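Local coordinates for protein iminosuccinate reductase (Paracoccus denitrificans, PDB 6RQA) that reduces iminosuccinate to L-aspartate with NADH, regenerating the amino-group donor for the first step of the beta-hydroxyaspartate cycle in glyoxylate assimilation, at residues Gly152-Gly157 against Ser223-Asn228; Lys175-Asn180 against Ala210-Ile215; Glu184-Leu189 against Leu198-Val203. All coordinates share one frame; numbering follows the deposited sequence.

Interaction 1 (Gly152-Gly157 against Ser223-Asn228); sequences GMIGAG and SPLLMN. With NAD (nicotinamide-adenine-dinucleotide), chain C.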
loop_
_atom_site.group_PDB
_atom_site.type_symbol
_atom_site.label_atom_id
_atom_site.label_comp_id
_atom_site.label_asym_id
_atom_site.label_seq_id
_atom_site.Cartn_x
_atom_site.Cartn_y
_atom_site.Cartn_z
ATOM N N GLY A 152 3.784 -2.392 36.070
ATOM C CA GLY A 152 3.826 -0.944 35.995
ATOM C C GLY A 152 3.329 -0.405 34.670
ATOM O O GLY A 152 3.866 -0.749 33.613
ATOM N N MET A 153 2.303 0.441 34.714
ATOM C CA MET A 153 1.695 1.014 33.519
ATOM C C MET A 153 2.125 2.468 33.387
ATOM O O MET A 153 1.814 3.292 34.255
ATOM C CB MET A 153 0.170 0.914 33.574
ATOM C CG MET A 153 -0.365 -0.505 33.581
ATOM S SD MET A 153 -0.001 -1.398 32.058
ATOM C CE MET A 153 -0.824 -0.361 30.850
ATOM N N ILE A 154 2.836 2.779 32.309
ATOM C CA ILE A 154 3.203 4.149 31.977
ATOM C C ILE A 154 2.286 4.583 30.839
ATOM O O ILE A 154 2.543 4.293 29.665
ATOM C CB ILE A 154 4.679 4.276 31.598
ATOM C CG1 ILE A 154 5.562 3.844 32.771
ATOM C CG2 ILE A 154 4.998 5.715 31.194
ATOM C CD1 ILE A 154 7.043 4.027 32.519
ATOM N N GLY A 155 1.201 5.266 31.188
ATOM C CA GLY A 155 0.257 5.720 30.167
ATOM C C GLY A 155 -1.119 5.164 30.467
ATOM O O GLY A 155 -1.292 3.993 30.807
ATOM N N ALA A 156 -2.123 6.033 30.341
ATOM C CA ALA A 156 -3.509 5.675 30.610
ATOM C C ALA A 156 -4.406 6.016 29.427
ATOM O O ALA A 156 -5.581 6.353 29.606
ATOM C CB ALA A 156 -4.013 6.363 31.876
ATOM N N GLY A 157 -3.873 5.911 28.214
ATOM C CA GLY A 157 -4.631 6.222 27.022
ATOM C C GLY A 157 -5.646 5.159 26.662
ATOM O O GLY A 157 -5.995 4.313 27.491
ATOM N N SER A 223 9.522 13.180 24.844
ATOM C CA SER A 223 10.518 13.453 25.867
ATOM C C SER A 223 10.728 12.194 26.694
ATOM O O SER A 223 9.787 11.413 26.885
ATOM C CB SER A 223 10.081 14.611 26.778
ATOM O OG SER A 223 10.922 14.726 27.914
ATOM N N PRO A 224 11.945 11.963 27.182
ATOM C CA PRO A 224 12.184 10.789 28.031
ATOM C C PRO A 224 11.398 10.882 29.332
ATOM O O PRO A 224 11.448 11.891 30.039
ATOM C CB PRO A 224 13.698 10.829 28.276
ATOM C CG PRO A 224 14.090 12.249 28.026
ATOM C CD PRO A 224 13.179 12.727 26.936
ATOM N N LEU A 225 10.661 9.816 29.641
ATOM C CA LEU A 225 9.851 9.779 30.852
ATOM C C LEU A 225 10.511 8.910 31.915
ATOM O O LEU A 225 10.945 9.413 32.957
ATOM C CB LEU A 225 8.446 9.264 30.539
ATOM C CG LEU A 225 7.680 10.011 29.447
ATOM C CD1 LEU A 225 6.320 9.371 29.221
ATOM C CD2 LEU A 225 7.531 11.480 29.805
ATOM N N LEU A 226 10.587 7.606 31.664
ATOM C CA LEU A 226 11.256 6.687 32.578
ATOM C C LEU A 226 12.763 6.871 32.443
ATOM O O LEU A 226 13.341 6.577 31.392
ATOM C CB LEU A 226 10.841 5.251 32.277
ATOM C CG LEU A 226 11.275 4.170 33.269
ATOM C CD1 LEU A 226 10.698 4.443 34.651
ATOM C CD2 LEU A 226 10.858 2.794 32.772
ATOM N N MET A 227 13.398 7.367 33.500
ATOM C CA MET A 227 14.815 7.692 33.461
ATOM C C MET A 227 15.664 6.469 33.798
ATOM O O MET A 227 15.165 5.424 34.222
ATOM C CB MET A 227 15.123 8.842 34.419
ATOM C CG MET A 227 14.369 10.118 34.092
ATOM S SD MET A 227 14.569 10.600 32.366
ATOM C CE MET A 227 16.339 10.854 32.285
ATOM N N ASN A 228 16.976 6.619 33.604
ATOM C CA ASN A 228 17.893 5.503 33.802
ATOM C C ASN A 228 17.932 5.069 35.263
ATOM O O ASN A 228 17.821 3.876 35.569
ATOM C CB ASN A 228 19.291 5.882 33.316
ATOM C CG ASN A 228 20.273 4.734 33.419
ATOM O OD1 ASN A 228 19.898 3.569 33.282
ATOM N ND2 ASN A 228 21.536 5.057 33.667
HETATM P PA NAD C . -3.929 8.077 23.342
HETATM O O1A NAD C . -3.663 9.463 22.824
HETATM O O2A NAD C . -5.204 7.397 23.723
HETATM O O5B NAD C . -3.175 8.258 24.894
HETATM C C5B NAD C . -2.010 8.960 24.696
HETATM C C4B NAD C . -1.283 9.067 26.012
HETATM O O4B NAD C . -0.011 9.636 25.767
HETATM C C3B NAD C . -2.085 10.068 26.838
HETATM O O3B NAD C . -2.991 9.294 27.554
HETATM C C2B NAD C . -0.997 10.683 27.725
HETATM O O2B NAD C . -0.775 9.938 28.875
HETATM C C1B NAD C . 0.292 10.550 26.819
HETATM N N9A NAD C . 0.621 11.823 26.168
HETATM C C8A NAD C . -0.132 12.611 25.278
HETATM N N7A NAD C . 0.511 13.713 24.892
HETATM C C5A NAD C . 1.749 13.648 25.557
HETATM C C6A NAD C . 2.879 14.509 25.572
HETATM N N6A NAD C . 2.864 15.651 24.827
HETATM N N1A NAD C . 3.980 14.196 26.329
HETATM C C2A NAD C . 3.915 13.033 27.050
HETATM N N3A NAD C . 2.922 12.121 27.133
HETATM C C4A NAD C . 1.836 12.472 26.361
HETATM O O3 NAD C . -2.916 7.285 22.371
HETATM P PN NAD C . -3.175 5.725 22.253
HETATM O O1N NAD C . -3.418 4.893 23.488
HETATM O O2N NAD C . -3.826 5.672 20.917
HETATM O O5D NAD C . -1.621 5.014 21.751
HETATM C C5D NAD C . -0.646 5.746 22.358
HETATM C C4D NAD C . 0.663 5.455 21.668
HETATM O O4D NAD C . 0.659 4.072 21.252
HETATM C C3D NAD C . 0.698 6.319 20.372
HETATM O O3D NAD C . 1.927 6.951 20.375
HETATM C C2D NAD C . 0.600 5.267 19.252
HETATM O O2D NAD C . 1.421 5.520 18.162
HETATM C C1D NAD C . 1.235 4.062 19.985
HETATM N N1N NAD C . 0.805 2.776 19.304
HETATM C C2N NAD C . 1.772 1.823 19.164
HETATM C C3N NAD C . 1.457 0.614 18.548
HETATM C C7N NAD C . 2.573 -0.371 18.438
HETATM O O7N NAD C . 2.421 -1.466 17.908
HETATM N N7N NAD C . 3.783 0.012 18.962
HETATM C C4N NAD C . 0.160 0.394 18.082
HETATM C C5N NAD C . -0.805 1.382 18.238
HETATM C C6N NAD C . -0.475 2.592 18.859
#
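The CD1 methyl of I154 presses against the flank of L226, lying 4.0 Å from L226 CB and an equal 4.0 Å from L226 CD2. The two side chains cross at about a right angle, and the single methyl CD1 of I154 meets both CB and the CD2 methyl of L226. I154 reaches this far because its CG1 branch is anti to the carbonyl carbon (chi1 -61°) and then runs extended to CD1 (chi2 -176°). Its other branch, CG2, faces L225, whose CD1 is a looser 4.4 Å away. The backbones stay well apart, with I154 CA and L226 CA 8.5 Å from each other; the contact is therefore made by apolar side chains.

Beyond I154 the chain enters the glycine-rich turn of a Rossmann-type dinucleotide-binding fold, where G157 CA approaches O5B of NAD at 3.3 Å. Strand 150-154 lies in the parallel sheet between strands 175-179 and 214-217, and I154 also packs on W179, I215 and S217. The short, weakly bonded strand 224-226 lies outside that sheet: L225 touches W179, while L226 touches I215 of strand 214-217 and L254 of helix 252-256.

Interaction 2 (Lys175-Asn180 against Ala210-Ile215); sequences KVIGWN and AEADVI. With NAD (nicotinamide-adenine-dinucleotide), chain C.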
loop_
_atom_site.group_PDB
_atom_site.type_symbol
_atom_site.label_atom_id
_atom_site.label_comp_id
_atom_site.label_asym_id
_atom_site.label_seq_id
_atom_site.Cartn_x
_atom_site.Cartn_y
_atom_site.Cartn_z
ATOM N N LYS A 175 -0.340 -6.821 41.861
ATOM C CA LYS A 175 -0.631 -5.405 42.022
ATOM C C LYS A 175 -0.307 -4.688 40.720
ATOM O O LYS A 175 0.562 -5.119 39.958
ATOM C CB LYS A 175 0.168 -4.806 43.188
ATOM C CG LYS A 175 -0.195 -3.376 43.545
ATOM C CD LYS A 175 0.681 -2.856 44.672
ATOM C CE LYS A 175 0.324 -1.422 45.026
ATOM N NZ LYS A 175 1.178 -0.896 46.127
ATOM N N VAL A 176 -1.024 -3.594 40.466
ATOM C CA VAL A 176 -0.790 -2.747 39.303
ATOM C C VAL A 176 -0.567 -1.324 39.793
ATOM O O VAL A 176 -1.434 -0.753 40.464
ATOM C CB VAL A 176 -1.959 -2.795 38.304
ATOM C CG1 VAL A 176 -1.660 -1.912 37.100
ATOM C CG2 VAL A 176 -2.234 -4.226 37.868
ATOM N N ILE A 177 0.590 -0.756 39.466
ATOM C CA ILE A 177 0.893 0.645 39.736
ATOM C C ILE A 177 0.965 1.376 38.403
ATOM O O ILE A 177 1.458 0.827 37.409
ATOM C CB ILE A 177 2.201 0.809 40.535
ATOM C CG1 ILE A 177 3.360 0.099 39.831
ATOM C CG2 ILE A 177 2.029 0.285 41.955
ATOM C CD1 ILE A 177 4.683 0.220 40.560
ATOM N N GLY A 178 0.463 2.609 38.377
ATOM C CA GLY A 178 0.356 3.345 37.137
ATOM C C GLY A 178 0.815 4.781 37.291
ATOM O O GLY A 178 0.808 5.354 38.383
ATOM N N TRP A 179 1.217 5.354 36.159
ATOM C CA TRP A 179 1.601 6.755 36.077
ATOM C C TRP A 179 1.205 7.277 34.704
ATOM O O TRP A 179 1.293 6.552 33.708
ATOM C CB TRP A 179 3.105 6.946 36.308
ATOM C CG TRP A 179 3.555 8.375 36.195
ATOM C CD1 TRP A 179 3.623 9.296 37.202
ATOM C CD2 TRP A 179 4.002 9.046 35.009
ATOM N NE1 TRP A 179 4.083 10.496 36.715
ATOM C CE2 TRP A 179 4.322 10.368 35.373
ATOM C CE3 TRP A 179 4.161 8.655 33.676
ATOM C CZ2 TRP A 179 4.793 11.303 34.451
ATOM C CZ3 TRP A 179 4.628 9.584 32.763
ATOM C CH2 TRP A 179 4.938 10.892 33.155
ATOM N N ASN A 180 0.768 8.534 34.655
ATOM C CA ASN A 180 0.319 9.145 33.417
ATOM C C ASN A 180 0.752 10.606 33.396
ATOM O O ASN A 180 0.697 11.282 34.434
ATOM C CB ASN A 180 -1.206 9.052 33.269
ATOM C CG ASN A 180 -1.670 9.261 31.841
ATOM O OD1 ASN A 180 -1.094 8.715 30.901
ATOM N ND2 ASN A 180 -2.717 10.059 31.673
ATOM N N ALA A 210 11.223 1.352 40.461
ATOM C CA ALA A 210 11.848 0.571 41.518
ATOM C C ALA A 210 10.956 -0.534 42.067
ATOM O O ALA A 210 11.456 -1.416 42.774
ATOM C CB ALA A 210 12.279 1.486 42.670
ATOM N N GLU A 211 9.657 -0.513 41.767
ATOM C CA GLU A 211 8.728 -1.494 42.306
ATOM C C GLU A 211 8.032 -2.341 41.253
ATOM O O GLU A 211 7.509 -3.407 41.597
ATOM C CB GLU A 211 7.654 -0.802 43.164
ATOM C CG GLU A 211 8.216 -0.001 44.329
ATOM C CD GLU A 211 7.137 0.709 45.123
ATOM O OE1 GLU A 211 7.403 1.085 46.284
ATOM O OE2 GLU A 211 6.022 0.889 44.587
ATOM N N ALA A 212 8.012 -1.913 39.994
ATOM C CA ALA A 212 7.343 -2.658 38.936
ATOM C C ALA A 212 8.317 -3.655 38.320
ATOM O O ALA A 212 9.364 -3.266 37.791
ATOM C CB ALA A 212 6.793 -1.715 37.869
ATOM N N ASP A 213 7.969 -4.941 38.395
ATOM C CA ASP A 213 8.782 -5.978 37.775
ATOM C C ASP A 213 8.602 -6.006 36.264
ATOM O O ASP A 213 9.554 -6.305 35.534
ATOM C CB ASP A 213 8.433 -7.339 38.379
ATOM C CG ASP A 213 8.404 -7.312 39.896
ATOM O OD1 ASP A 213 9.267 -6.633 40.495
ATOM O OD2 ASP A 213 7.516 -7.960 40.489
ATOM N N VAL A 214 7.400 -5.703 35.784
ATOM C CA VAL A 214 7.112 -5.570 34.361
ATOM C C VAL A 214 6.545 -4.177 34.131
ATOM O O VAL A 214 5.606 -3.763 34.821
ATOM C CB VAL A 214 6.132 -6.650 33.871
ATOM C CG1 VAL A 214 5.738 -6.393 32.424
ATOM C CG2 VAL A 214 6.748 -8.030 34.021
ATOM N N ILE A 215 7.117 -3.457 33.171
ATOM C CA ILE A 215 6.708 -2.096 32.849
ATOM C C ILE A 215 6.237 -2.066 31.403
ATOM O O ILE A 215 6.925 -2.571 30.510
ATOM C CB ILE A 215 7.852 -1.087 33.073
ATOM C CG1 ILE A 215 8.282 -1.084 34.542
ATOM C CG2 ILE A 215 7.426 0.308 32.644
ATOM C CD1 ILE A 215 9.410 -0.123 34.843
HETATM P PA NAD C . -3.929 8.077 23.342
HETATM O O1A NAD C . -3.663 9.463 22.824
HETATM O O2A NAD C . -5.204 7.397 23.723
HETATM O O5B NAD C . -3.175 8.258 24.894
HETATM C C5B NAD C . -2.010 8.960 24.696
HETATM C C4B NAD C . -1.283 9.067 26.012
HETATM O O4B NAD C . -0.011 9.636 25.767
HETATM C C3B NAD C . -2.085 10.068 26.838
HETATM O O3B NAD C . -2.991 9.294 27.554
HETATM C C2B NAD C . -0.997 10.683 27.725
HETATM O O2B NAD C . -0.775 9.938 28.875
HETATM C C1B NAD C . 0.292 10.550 26.819
HETATM N N9A NAD C . 0.621 11.823 26.168
HETATM C C8A NAD C . -0.132 12.611 25.278
HETATM N N7A NAD C . 0.511 13.713 24.892
HETATM C C5A NAD C . 1.749 13.648 25.557
HETATM C C6A NAD C . 2.879 14.509 25.572
HETATM N N6A NAD C . 2.864 15.651 24.827
HETATM N N1A NAD C . 3.980 14.196 26.329
HETATM C C2A NAD C . 3.915 13.033 27.050
HETATM N N3A NAD C . 2.922 12.121 27.133
HETATM C C4A NAD C . 1.836 12.472 26.361
HETATM O O3 NAD C . -2.916 7.285 22.371
HETATM P PN NAD C . -3.175 5.725 22.253
HETATM O O1N NAD C . -3.418 4.893 23.488
HETATM O O2N NAD C . -3.826 5.672 20.917
HETATM O O5D NAD C . -1.621 5.014 21.751
HETATM C C5D NAD C . -0.646 5.746 22.358
HETATM C C4D NAD C . 0.663 5.455 21.668
HETATM O O4D NAD C . 0.659 4.072 21.252
HETATM C C3D NAD C . 0.698 6.319 20.372
HETATM O O3D NAD C . 1.927 6.951 20.375
HETATM C C2D NAD C . 0.600 5.267 19.252
HETATM O O2D NAD C . 1.421 5.520 18.162
HETATM C C1D NAD C . 1.235 4.062 19.985
HETATM N N1N NAD C . 0.805 2.776 19.304
HETATM C C2N NAD C . 1.772 1.823 19.164
HETATM C C3N NAD C . 1.457 0.614 18.548
HETATM C C7N NAD C . 2.573 -0.371 18.438
HETATM O O7N NAD C . 2.421 -1.466 17.908
HETATM N N7N NAD C . 3.783 0.012 18.962
HETATM C C4N NAD C . 0.160 0.394 18.082
HETATM C C5N NAD C . -0.805 1.382 18.238
HETATM C C6N NAD C . -0.475 2.592 18.859
#
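I177 and A212 mark the closest backbone approach, with their CA atoms 7.3 Å apart. That spacing is too wide for paired strands, and the sheet order explains it: strand 150-154 runs between 175-179 and 214-217. A212 is the first residue to leave helical backbone angles after helix 205-211, so the segment 210-215 passes from the helix end through a short turn into its strand, and the corner rather than the strand meets I177.

The contact is made by one methyl. I177 CD1 lies 3.9 Å from A212 CB and 4.1 Å from E211 CB, touching the first carbon of each side chain. CG1 of I177 sits between the backbone N and the carbonyl carbon (chi1 54°), and its extended chi2 carries CD1 out to the corner. E211 contributes only its root here; beyond CG its chain is extended, and its carboxylate forms a salt bridge with R207. K175 likewise turns to E201 for its salt bridge, its NZ staying 5.4 Å from E211 OE2.

Just past the C-terminal end of strand 175-179, N180 occupies the place where Rossmann enzymes commonly contact the adenosine ribose. Its OD1 accepts a hydrogen bond from A156 N while ND2 donates to H182 O, two bonds that together set the amide's rotation beside O2B of NAD, consistent with its experimentally established role in NAD binding.

Between the two segments the chemistry is apolar and non-directional, so the polar bonds that help fix the corner come from elsewhere: D213 OD2 accepts from the backbone N of K149 and V150, and E211 pairs with R207. The opposite charges of K175 and E211 may add a weak long-range attraction.

Interaction 3 (Glu184-Leu189 against Leu198-Val203); sequences EMLSRL and LPFEAV. With TB (terbium(III) ion), chain E; NAD (nicotinamide-adenine-dinucleotide), chain C.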
loop_
_atom_site.group_PDB
_atom_site.type_symbol
_atom_site.label_atom_id
_atom_site.label_comp_id
_atom_site.label_asym_id
_atom_site.label_seq_id
_atom_site.Cartn_x
_atom_site.Cartn_y
_atom_site.Cartn_z
ATOM N N GLU A 184 -5.424 12.726 35.352
ATOM C CA GLU A 184 -6.856 12.460 35.446
ATOM C C GLU A 184 -7.242 11.187 34.701
ATOM O O GLU A 184 -8.222 10.527 35.071
ATOM C CB GLU A 184 -7.655 13.652 34.921
ATOM C CG GLU A 184 -9.156 13.532 35.145
ATOM C CD GLU A 184 -9.921 14.739 34.646
ATOM O OE1 GLU A 184 -10.260 15.617 35.470
ATOM O OE2 GLU A 184 -10.177 14.811 33.427
ATOM N N MET A 185 -6.486 10.817 33.666
ATOM C CA MET A 185 -6.786 9.607 32.910
ATOM C C MET A 185 -6.493 8.329 33.685
ATOM O O MET A 185 -6.825 7.245 33.197
ATOM C CB MET A 185 -6.000 9.595 31.597
ATOM C CG MET A 185 -6.671 10.348 30.461
ATOM S SD MET A 185 -5.714 10.299 28.933
ATOM C CE MET A 185 -4.485 11.558 29.263
ATOM N N LEU A 186 -5.896 8.428 34.877
ATOM C CA LEU A 186 -5.554 7.237 35.650
ATOM C C LEU A 186 -6.779 6.424 36.052
ATOM O O LEU A 186 -6.631 5.264 36.452
ATOM C CB LEU A 186 -4.760 7.632 36.897
ATOM C CG LEU A 186 -3.321 8.095 36.657
ATOM C CD1 LEU A 186 -2.715 8.652 37.934
ATOM C CD2 LEU A 186 -2.471 6.952 36.119
ATOM N N SER A 187 -7.980 7.001 35.957
ATOM C CA SER A 187 -9.190 6.245 36.264
ATOM C C SER A 187 -9.386 5.087 35.294
ATOM O O SER A 187 -10.007 4.079 35.649
ATOM C CB SER A 187 -10.406 7.170 36.242
ATOM O OG SER A 187 -10.499 7.859 35.007
ATOM N N ARG A 188 -8.867 5.210 34.070
ATOM C CA ARG A 188 -8.975 4.122 33.106
ATOM C C ARG A 188 -8.141 2.919 33.533
ATOM O O ARG A 188 -8.539 1.770 33.309
ATOM C CB ARG A 188 -8.554 4.611 31.720
ATOM C CG ARG A 188 -8.700 3.579 30.615
ATOM C CD ARG A 188 -8.587 4.234 29.249
ATOM N NE ARG A 188 -8.578 3.254 28.166
ATOM C CZ ARG A 188 -9.669 2.814 27.548
ATOM N NH1 ARG A 188 -9.566 1.920 26.574
ATOM N NH2 ARG A 188 -10.864 3.267 27.904
ATOM N N LEU A 189 -6.984 3.162 34.153
ATOM C CA LEU A 189 -6.170 2.059 34.655
ATOM C C LEU A 189 -6.813 1.408 35.873
ATOM O O LEU A 189 -6.809 0.178 36.000
ATOM C CB LEU A 189 -4.764 2.552 34.994
ATOM C CG LEU A 189 -3.937 3.141 33.849
ATOM C CD1 LEU A 189 -2.546 3.524 34.335
ATOM C CD2 LEU A 189 -3.856 2.164 32.686
ATOM N N LEU A 198 -7.452 -6.900 40.419
ATOM C CA LEU A 198 -6.125 -6.507 40.852
ATOM C C LEU A 198 -6.177 -5.129 41.498
ATOM O O LEU A 198 -6.803 -4.213 40.945
ATOM C CB LEU A 198 -5.148 -6.489 39.665
ATOM C CG LEU A 198 -4.846 -7.835 39.005
ATOM C CD1 LEU A 198 -3.988 -7.640 37.765
ATOM C CD2 LEU A 198 -4.161 -8.761 39.991
ATOM N N PRO A 199 -5.542 -4.937 42.651
ATOM C CA PRO A 199 -5.509 -3.603 43.258
ATOM C C PRO A 199 -4.617 -2.659 42.467
ATOM O O PRO A 199 -3.607 -3.061 41.884
ATOM C CB PRO A 199 -4.942 -3.866 44.658
ATOM C CG PRO A 199 -4.134 -5.115 44.499
ATOM C CD PRO A 199 -4.847 -5.944 43.472
ATOM N N PHE A 200 -5.007 -1.387 42.449
ATOM C CA PHE A 200 -4.292 -0.360 41.706
ATOM C C PHE A 200 -3.877 0.770 42.637
ATOM O O PHE A 200 -4.602 1.114 43.575
ATOM C CB PHE A 200 -5.147 0.197 40.562
ATOM C CG PHE A 200 -4.494 1.322 39.809
ATOM C CD1 PHE A 200 -3.548 1.061 38.831
ATOM C CD2 PHE A 200 -4.825 2.642 40.079
ATOM C CE1 PHE A 200 -2.941 2.092 38.137
ATOM C CE2 PHE A 200 -4.222 3.679 39.388
ATOM C CZ PHE A 200 -3.280 3.404 38.415
ATOM N N GLU A 201 -2.706 1.345 42.367
ATOM C CA GLU A 201 -2.205 2.497 43.109
ATOM C C GLU A 201 -1.509 3.439 42.141
ATOM O O GLU A 201 -0.512 3.061 41.518
ATOM C CB GLU A 201 -1.239 2.073 44.221
ATOM C CG GLU A 201 -0.469 3.241 44.826
ATOM C CD GLU A 201 0.521 2.810 45.891
ATOM O OE1 GLU A 201 0.795 3.614 46.807
ATOM O OE2 GLU A 201 1.024 1.671 45.812
ATOM N N ALA A 202 -1.944 4.689 42.063
ATOM C CA ALA A 202 -1.249 5.667 41.203
ATOM C C ALA A 202 0.070 6.031 41.865
ATOM O O ALA A 202 0.072 6.198 43.046
ATOM C CB ALA A 202 -2.099 6.882 41.026
ATOM N N VAL A 203 1.150 6.139 41.111
ATOM C CA VAL A 203 2.470 6.467 41.704
ATOM C C VAL A 203 3.230 7.411 40.790
ATOM O O VAL A 203 2.714 7.790 39.788
ATOM C CB VAL A 203 3.336 5.228 41.932
ATOM C CG1 VAL A 203 2.772 4.314 42.988
ATOM C CG2 VAL A 203 3.595 4.493 40.642
HETATM TB TB TB E . -11.603 16.659 33.293
HETATM P PA NAD C . -3.929 8.077 23.342
HETATM O O1A NAD C . -3.663 9.463 22.824
HETATM O O2A NAD C . -5.204 7.397 23.723
HETATM O O5B NAD C . -3.175 8.258 24.894
HETATM C C5B NAD C . -2.010 8.960 24.696
HETATM C C4B NAD C . -1.283 9.067 26.012
HETATM O O4B NAD C . -0.011 9.636 25.767
HETATM C C3B NAD C . -2.085 10.068 26.838
HETATM O O3B NAD C . -2.991 9.294 27.554
HETATM C C2B NAD C . -0.997 10.683 27.725
HETATM O O2B NAD C . -0.775 9.938 28.875
HETATM C C1B NAD C . 0.292 10.550 26.819
HETATM N N9A NAD C . 0.621 11.823 26.168
HETATM C C8A NAD C . -0.132 12.611 25.278
HETATM N N7A NAD C . 0.511 13.713 24.892
HETATM C C5A NAD C . 1.749 13.648 25.557
HETATM C C6A NAD C . 2.879 14.509 25.572
HETATM N N6A NAD C . 2.864 15.651 24.827
HETATM N N1A NAD C . 3.980 14.196 26.329
HETATM C C2A NAD C . 3.915 13.033 27.050
HETATM N N3A NAD C . 2.922 12.121 27.133
HETATM C C4A NAD C . 1.836 12.472 26.361
HETATM O O3 NAD C . -2.916 7.285 22.371
HETATM P PN NAD C . -3.175 5.725 22.253
HETATM O O1N NAD C . -3.418 4.893 23.488
HETATM O O2N NAD C . -3.826 5.672 20.917
HETATM O O5D NAD C . -1.621 5.014 21.751
HETATM C C5D NAD C . -0.646 5.746 22.358
HETATM C C4D NAD C . 0.663 5.455 21.668
HETATM O O4D NAD C . 0.659 4.072 21.252
HETATM C C3D NAD C . 0.698 6.319 20.372
HETATM O O3D NAD C . 1.927 6.951 20.375
HETATM C C2D NAD C . 0.600 5.267 19.252
HETATM O O2D NAD C . 1.421 5.520 18.162
HETATM C C1D NAD C . 1.235 4.062 19.985
HETATM N N1N NAD C . 0.805 2.776 19.304
HETATM C C2N NAD C . 1.772 1.823 19.164
HETATM C C3N NAD C . 1.457 0.614 18.548
HETATM C C7N NAD C . 2.573 -0.371 18.438
HETATM O O7N NAD C . 2.421 -1.466 17.908
HETATM N N7N NAD C . 3.783 0.012 18.962
HETATM C C4N NAD C . 0.160 0.394 18.082
HETATM C C5N NAD C . -0.805 1.382 18.238
HETATM C C6N NAD C . -0.475 2.592 18.859
#
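F200 packs against L189 within a beta-alpha-beta unit, in which strand 175-179 leads through helix 186-195 to strand 200-202, the edge of the parallel Rossmann-type sheet. The two side chains cross obliquely. L189 CB is 3.7 Å from F200 CE1 and 3.8 Å from F200 CZ, and L189 CD1 reaches the same two ring atoms at slightly greater range. The backbone carbonyl carbon of L189 lies over one face of the ring, so the helix turn itself, as well as its leucine, packs on the aromatic group. F200 has CG anti to the backbone N (chi1 176°), which sends the ring from the strand toward the helix, where A190 and A193 also touch it. V176 of the neighbouring strand gives the ring a further apolar partner.

Three residues before L189 the ring is met more loosely: L186 CD2 is 4.3 Å from F200 CZ, though its other methyl, CD1, meets A202 CB at 3.6 Å at the solvent margin. A202 is solvent-exposed, so this pair closes the outer edge of the interface. S187 points away from the strand, and E184, on the open side, is poorly ordered.

The 3-10 turn at 184-185 also serves the cofactor. M185, bent at chi3, belongs to the NAD pocket and brings its thioether end beside O3B of the adenosine ribose. R188 lies on the side of the helix facing the glycine-rich turn, where its NH1 donates to H158 O.

On the solvent side, both carboxylate oxygens of E184 bind a terbium(III) ion, with OE2 at 2.3 Å from the metal and OE1 at 2.8 Å, a difference that the poor order of this side chain leaves uncertain.

Overall arrangement
All three contacts lie in the same parallel-sheet half of the chain and reach NAD. Interactions 1 and 2 have centres about 10 Å apart and share neighbouring strands of the sheet, 175-179, 150-154 and 214-217: G152 N approaches V214 O at 2.6 Å and G155 N approaches W179 O at 2.8 Å, both probable hydrogen bonds. Interactions 2 and 3, also with centres about 10 Å apart, are joined by the K175 NZ to E201 OE2 salt bridge of 2.6 Å. Interactions 1 and 3 are about 14 Å apart at their centres, yet meet near the cofactor, where A156 packs on M185. G157, N180 and M185, one from each contact, thus line the NAD pocket on its adenosine side.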